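Local coordinates for chitin oligosaccharide binding protein NagB2 (Paenibacillus sp. FPU-7, PDB 7EHU) that binds short chitin oligosaccharides as an extracellular solute-binding protein, probably to deliver N,N'-diacetylchitobiose and the trisaccharide to a sugar importer, at residues T225-P230 and E419-V424; K55-E60 and I336-T341. All coordinates share one frame; numbering follows the deposited sequence. Where two conformers were deposited one is given.

Interaction 1. Residues T225-P230 and E419-V424; sequences TKWTDP and EKMQKV
Both ends of the Q422 side-chain amide serve the loop backbone: OE1 of Q422 accepts a hydrogen bond from the main-chain N of W227 at 2.8 Å, while its NE2 is tied through a water to the carbonyl O of T225. CG of Q422 stands anti to the backbone N (chi1 -167°), and a bend at chi2 carries CD toward the loop, where CB and CG of K226 lie against the amide. OE1 of Q422 also sits at the edge of the indole, 3.3 Å from W227 CD1. Over one face of that indole comes M421, its CB 3.6 Å from W227 CG in a CH-pi contact with the five-membered ring. M421 SD, 5.2 Å from the centroid of the six-membered ring, adds a Met-aromatic contact. The indole also stacks with F220, and W227 NE1 bonds to OE1 of Q425 further along helix 414-430. An alanine at W227 would probably leave M421 and F220 without the ring they pack on and Q425 OE1 without its indole donor. The amide thus probably sets where the K226-D229 type I turn sits on helix 414-430, while M421, F220 and Q425 limit the indole's rotation.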
loop_
_atom_site.group_PDB
_atom_site.type_symbol
_atom_site.label_atom_id
_atom_site.label_comp_id
_atom_site.label_asym_id
_atom_site.label_seq_id
_atom_site.Cartn_x
_atom_site.Cartn_y
_atom_site.Cartn_z
ATOM N N THR A 225 15.642 10.743 -14.949
ATOM C CA THR A 225 14.754 11.819 -14.542
ATOM C C THR A 225 15.207 12.282 -13.165
ATOM O O THR A 225 15.992 11.611 -12.496
ATOM C CB THR A 225 13.307 11.321 -14.487
ATOM O OG1 THR A 225 13.220 10.338 -13.447
ATOM C CG2 THR A 225 12.879 10.717 -15.820
ATOM N N LYS A 226 14.716 13.438 -12.731
ATOM C CA LYS A 226 15.106 13.998 -11.448
ATOM C C LYS A 226 13.882 14.498 -10.697
ATOM O O LYS A 226 12.902 14.961 -11.297
ATOM C CB LYS A 226 16.064 15.180 -11.628
ATOM C CG LYS A 226 17.401 14.813 -12.244
ATOM C CD LYS A 226 18.312 16.040 -12.332
ATOM C CE LYS A 226 19.432 15.841 -13.333
ATOM N NZ LYS A 226 20.375 14.796 -12.871
ATOM N N TRP A 227 13.986 14.460 -9.368
ATOM C CA TRP A 227 12.937 15.022 -8.525
ATOM C C TRP A 227 12.755 16.506 -8.809
ATOM O O TRP A 227 11.652 17.044 -8.627
ATOM C CB TRP A 227 13.310 14.815 -7.058
ATOM C CG TRP A 227 13.273 13.380 -6.619
ATOM C CD1 TRP A 227 14.310 12.492 -6.614
ATOM C CD2 TRP A 227 12.145 12.672 -6.093
ATOM N NE1 TRP A 227 13.900 11.275 -6.120
ATOM C CE2 TRP A 227 12.572 11.361 -5.803
ATOM C CE3 TRP A 227 10.810 13.014 -5.852
ATOM C CZ2 TRP A 227 11.721 10.406 -5.269
ATOM C CZ3 TRP A 227 9.968 12.058 -5.329
ATOM C CH2 TRP A 227 10.421 10.771 -5.052
ATOM N N THR A 228 13.823 17.174 -9.269
ATOM C CA THR A 228 13.787 18.597 -9.569
ATOM C C THR A 228 13.168 18.918 -10.928
ATOM O O THR A 228 13.037 20.102 -11.262
ATOM C CB THR A 228 15.217 19.160 -9.533
ATOM O OG1 THR A 228 16.051 18.331 -10.347
ATOM C CG2 THR A 228 15.779 19.212 -8.109
ATOM N N ASP A 229 12.807 17.917 -11.723
ATOM C CA ASP A 229 12.159 18.189 -12.999
ATOM C C ASP A 229 10.908 19.030 -12.763
ATOM O O ASP A 229 10.143 18.755 -11.829
ATOM C CB ASP A 229 11.800 16.857 -13.660
ATOM C CG ASP A 229 13.023 16.133 -14.230
ATOM O OD1 ASP A 229 12.868 14.960 -14.647
ATOM O OD2 ASP A 229 14.124 16.738 -14.287
ATOM N N PRO A 230 10.670 20.064 -13.578
ATOM C CA PRO A 230 9.543 20.967 -13.296
ATOM C C PRO A 230 8.207 20.273 -13.115
ATOM O O PRO A 230 7.400 20.707 -12.281
ATOM C CB PRO A 230 9.535 21.893 -14.520
ATOM C CG PRO A 230 10.953 21.954 -14.949
ATOM C CD PRO A 230 11.492 20.553 -14.705
ATOM N N GLU A 419 14.924 19.738 -4.227
ATOM C CA GLU A 419 16.382 19.838 -4.149
ATOM C C GLU A 419 16.941 18.815 -3.160
ATOM O O GLU A 419 17.915 18.104 -3.456
ATOM C CB GLU A 419 16.780 21.274 -3.755
ATOM C CG GLU A 419 18.271 21.512 -3.524
ATOM C CD GLU A 419 18.596 22.876 -2.892
ATOM O OE1 GLU A 419 18.071 23.213 -1.808
ATOM O OE2 GLU A 419 19.398 23.617 -3.489
ATOM N N LYS A 420 16.329 18.733 -1.975
ATOM C CA LYS A 420 16.745 17.763 -0.967
ATOM C C LYS A 420 16.573 16.338 -1.479
ATOM O O LYS A 420 17.445 15.483 -1.282
ATOM C CB LYS A 420 15.922 18.010 0.303
ATOM C CG LYS A 420 16.183 17.107 1.504
ATOM C CD LYS A 420 15.215 17.475 2.643
ATOM C CE LYS A 420 15.212 16.465 3.787
ATOM N NZ LYS A 420 13.966 16.546 4.649
ATOM N N MET A 421 15.472 16.075 -2.176
ATOM C CA MET A 421 15.218 14.737 -2.702
ATOM C C MET A 421 16.231 14.354 -3.757
ATOM O O MET A 421 16.713 13.220 -3.774
ATOM C CB MET A 421 13.806 14.664 -3.258
ATOM C CG MET A 421 12.701 14.603 -2.242
ATOM S SD MET A 421 12.950 13.337 -0.944
ATOM C CE MET A 421 13.152 11.897 -1.844
ATOM N N GLN A 422 16.585 15.278 -4.644
ATOM C CA GLN A 422 17.559 14.906 -5.666
ATOM C C GLN A 422 18.948 14.712 -5.064
ATOM O O GLN A 422 19.712 13.863 -5.538
ATOM C CB GLN A 422 17.598 15.930 -6.801
ATOM C CG GLN A 422 18.354 15.440 -8.040
ATOM C CD GLN A 422 17.813 14.111 -8.559
ATOM O OE1 GLN A 422 16.609 13.886 -8.558
ATOM N NE2 GLN A 422 18.701 13.227 -8.995
ATOM N N LYS A 423 19.279 15.447 -3.998
ATOM C CA LYS A 423 20.552 15.231 -3.322
ATOM C C LYS A 423 20.629 13.810 -2.776
ATOM O O LYS A 423 21.622 13.104 -2.991
ATOM C CB LYS A 423 20.730 16.269 -2.210
ATOM C CG LYS A 423 22.079 16.220 -1.504
ATOM C CD LYS A 423 22.186 17.310 -0.429
ATOM C CE LYS A 423 23.151 16.921 0.704
ATOM N NZ LYS A 423 24.084 15.815 0.321
ATOM N N VAL A 424 19.579 13.361 -2.077
ATOM C CA VAL A 424 19.593 11.998 -1.544
ATOM C C VAL A 424 19.533 10.970 -2.670
ATOM O O VAL A 424 20.171 9.908 -2.585
ATOM C CB VAL A 424 18.531 11.742 -0.447
ATOM C CG1 VAL A 424 18.731 12.707 0.729
ATOM C CG2 VAL A 424 17.101 11.816 -0.990
HETATM O O HOH W 1 17.772 10.888 -10.652
#

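Interaction 2. Residues K55-E60 and I336-T341; sequences KKTEAE and IKNFYT
N338 reaches T57 and E60 through a single amide nitrogen, whose two N-H groups are both used. From N338 ND2 one N-H runs almost straight (172°) to T57 OG1 at 3.1 Å, in the amide plane; the other goes to E60 OE2, also at 3.1 Å. T57 OG1 is also hydrogen-bonded to the carbonyl O of V53, one turn earlier. E60 OE2 has a second donor, K337 NZ, which closes a salt bridge at 2.6 Å on the syn side of the carboxylate. The two nitrogens approach OE2 from opposite faces of the carboxylate plane, and the side chains of E60 and K337 meet tip to tip. The contact joins the C-terminal ends of helices 44-60 and 326-339 in this periplasmic-binding-protein-type fold; N338 also packs on V53, while T57 and E60 rest on A334. A bend at chi3 (65°) turns K337 CE toward E60, and K337 NZ also donates to N338 OD1, 2.8 Å away. K56, with CG anti to the backbone N (chi1 -176°) and the chain extended beyond it, adds a weak bond from K56 NZ to N338 OD1 at 3.4 Å. A water accepts from K56 NZ and donates to the carbonyl O of N338. NZ of K56 and NZ of K337 lie 5.0 Å apart, their repulsion probably eased by N338 OD1 between them and by the E60 carboxylate.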
loop_
_atom_site.group_PDB
_atom_site.type_symbol
_atom_site.label_atom_id
_atom_site.label_comp_id
_atom_site.label_asym_id
_atom_site.label_seq_id
_atom_site.Cartn_x
_atom_site.Cartn_y
_atom_site.Cartn_z
ATOM N N LYS A 55 -2.589 -22.790 12.374
ATOM C CA LYS A 55 -3.059 -23.956 13.121
ATOM C C LYS A 55 -3.188 -25.169 12.201
ATOM O O LYS A 55 -2.802 -26.289 12.574
ATOM C CB LYS A 55 -4.385 -23.606 13.809
ATOM C CG LYS A 55 -4.989 -24.686 14.708
ATOM C CD LYS A 55 -6.337 -24.246 15.297
ATOM C CE LYS A 55 -7.403 -25.356 15.244
ATOM N NZ LYS A 55 -8.783 -24.844 15.528
ATOM N N LYS A 56 -3.706 -24.971 10.984
ATOM C CA LYS A 56 -3.794 -26.077 10.030
ATOM C C LYS A 56 -2.415 -26.601 9.666
ATOM O O LYS A 56 -2.213 -27.810 9.548
ATOM C CB LYS A 56 -4.519 -25.606 8.769
ATOM C CG LYS A 56 -4.747 -26.695 7.735
ATOM C CD LYS A 56 -5.427 -26.122 6.495
ATOM C CE LYS A 56 -5.493 -27.144 5.358
ATOM N NZ LYS A 56 -5.855 -26.519 4.051
ATOM N N THR A 57 -1.466 -25.698 9.454
ATOM C CA THR A 57 -0.114 -26.101 9.095
ATOM C C THR A 57 0.560 -26.869 10.222
ATOM O O THR A 57 1.248 -27.863 9.972
ATOM C CB THR A 57 0.669 -24.852 8.688
ATOM O OG1 THR A 57 -0.052 -24.160 7.649
ATOM C CG2 THR A 57 2.065 -25.192 8.195
ATOM N N GLU A 58 0.381 -26.415 11.464
ATOM C CA GLU A 58 0.933 -27.130 12.611
ATOM C C GLU A 58 0.362 -28.542 12.725
ATOM O O GLU A 58 1.066 -29.478 13.129
ATOM C CB GLU A 58 0.677 -26.321 13.886
ATOM C CG GLU A 58 1.566 -25.070 13.955
ATOM C CD GLU A 58 1.260 -24.147 15.119
ATOM O OE1 GLU A 58 0.199 -24.289 15.756
ATOM O OE2 GLU A 58 2.108 -23.279 15.409
ATOM N N ALA A 59 -0.921 -28.718 12.406
ATOM C CA ALA A 59 -1.505 -30.057 12.447
ATOM C C ALA A 59 -0.916 -30.948 11.358
ATOM O O ALA A 59 -0.770 -32.161 11.544
ATOM C CB ALA A 59 -3.026 -29.957 12.286
ATOM N N GLU A 60 -0.558 -30.357 10.222
ATOM C CA GLU A 60 -0.045 -31.111 9.089
ATOM C C GLU A 60 1.430 -31.455 9.235
ATOM O O GLU A 60 1.886 -32.452 8.669
ATOM C CB GLU A 60 -0.257 -30.279 7.822
ATOM C CG GLU A 60 0.064 -30.988 6.534
ATOM C CD GLU A 60 0.008 -30.064 5.347
ATOM O OE1 GLU A 60 0.884 -30.195 4.465
ATOM O OE2 GLU A 60 -0.884 -29.190 5.329
ATOM N N ILE A 336 3.036 -22.149 2.856
ATOM C CA ILE A 336 2.712 -21.590 1.542
ATOM C C ILE A 336 1.509 -22.320 0.950
ATOM O O ILE A 336 0.563 -21.703 0.443
ATOM C CB ILE A 336 3.940 -21.618 0.611
ATOM C CG1 ILE A 336 5.037 -20.677 1.126
ATOM C CG2 ILE A 336 3.566 -21.282 -0.836
ATOM C CD1 ILE A 336 6.368 -20.908 0.490
ATOM N N LYS A 337 1.534 -23.652 1.031
ATOM C CA LYS A 337 0.450 -24.475 0.513
ATOM C C LYS A 337 -0.885 -24.104 1.136
ATOM O O LYS A 337 -1.927 -24.107 0.455
ATOM C CB LYS A 337 0.766 -25.946 0.788
ATOM C CG LYS A 337 -0.339 -26.913 0.377
ATOM C CD LYS A 337 -0.113 -28.346 0.868
ATOM C CE LYS A 337 -0.159 -28.448 2.360
ATOM N NZ LYS A 337 -1.528 -28.803 2.866
ATOM N N ASN A 338 -0.880 -23.816 2.438
ATOM C CA ASN A 338 -2.117 -23.587 3.161
ATOM C C ASN A 338 -2.559 -22.140 3.162
ATOM O O ASN A 338 -3.751 -21.882 3.344
ATOM C CB ASN A 338 -1.986 -24.110 4.586
ATOM C CG ASN A 338 -1.941 -25.631 4.635
ATOM O OD1 ASN A 338 -2.502 -26.299 3.765
ATOM N ND2 ASN A 338 -1.303 -26.186 5.655
ATOM N N PHE A 339 -1.653 -21.195 2.947
ATOM C CA PHE A 339 -2.037 -19.793 2.898
ATOM C C PHE A 339 -2.482 -19.371 1.503
ATOM O O PHE A 339 -3.480 -18.653 1.358
ATOM C CB PHE A 339 -0.871 -18.905 3.348
ATOM C CG PHE A 339 -1.256 -17.466 3.534
ATOM C CD1 PHE A 339 -1.966 -17.069 4.643
ATOM C CD2 PHE A 339 -0.913 -16.512 2.599
ATOM C CE1 PHE A 339 -2.335 -15.749 4.817
ATOM C CE2 PHE A 339 -1.279 -15.182 2.768
ATOM C CZ PHE A 339 -1.983 -14.801 3.882
ATOM N N TYR A 340 -1.742 -19.792 0.475
ATOM C CA TYR A 340 -1.982 -19.361 -0.908
ATOM C C TYR A 340 -2.896 -20.375 -1.580
ATOM O O TYR A 340 -2.478 -21.221 -2.361
ATOM C CB TYR A 340 -0.652 -19.164 -1.636
ATOM C CG TYR A 340 0.141 -18.026 -1.054
ATOM C CD1 TYR A 340 -0.145 -16.711 -1.396
ATOM C CD2 TYR A 340 1.161 -18.248 -0.142
ATOM C CE1 TYR A 340 0.567 -15.659 -0.864
ATOM C CE2 TYR A 340 1.883 -17.207 0.396
ATOM C CZ TYR A 340 1.577 -15.919 0.049
ATOM O OH TYR A 340 2.304 -14.891 0.586
ATOM N N THR A 341 -4.175 -20.295 -1.232
ATOM C CA THR A 341 -5.194 -21.147 -1.834
ATOM C C THR A 341 -6.441 -20.299 -2.039
ATOM O O THR A 341 -6.659 -19.308 -1.336
ATOM C CB THR A 341 -5.335 -22.412 -0.955
ATOM O OG1 THR A 341 -6.218 -23.351 -1.565
ATOM C CG2 THR A 341 -5.821 -22.062 0.450
HETATM O O HOH W 2 -5.694 -23.716 3.965
#

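From the N terminus, the chain first passes K55-E60 at the end of helix 44-60, then T225-P230 in the loop before helix 230-244. Interaction 2 closes when I336-T341 returns at the end of helix 326-339, a loop with 275 residues between its segments. Interaction 1 closes last, 188 residues after its loop, when helix 414-430 brings E419-V424 back near the C terminus. The segments alternate, so the two closures cross rather than nest. They lie on opposite sides of the chain's centre, with centres 46 Å apart and nearest atoms about 27 Å apart; one ties two helix ends, the other a loop to the C-terminal helix.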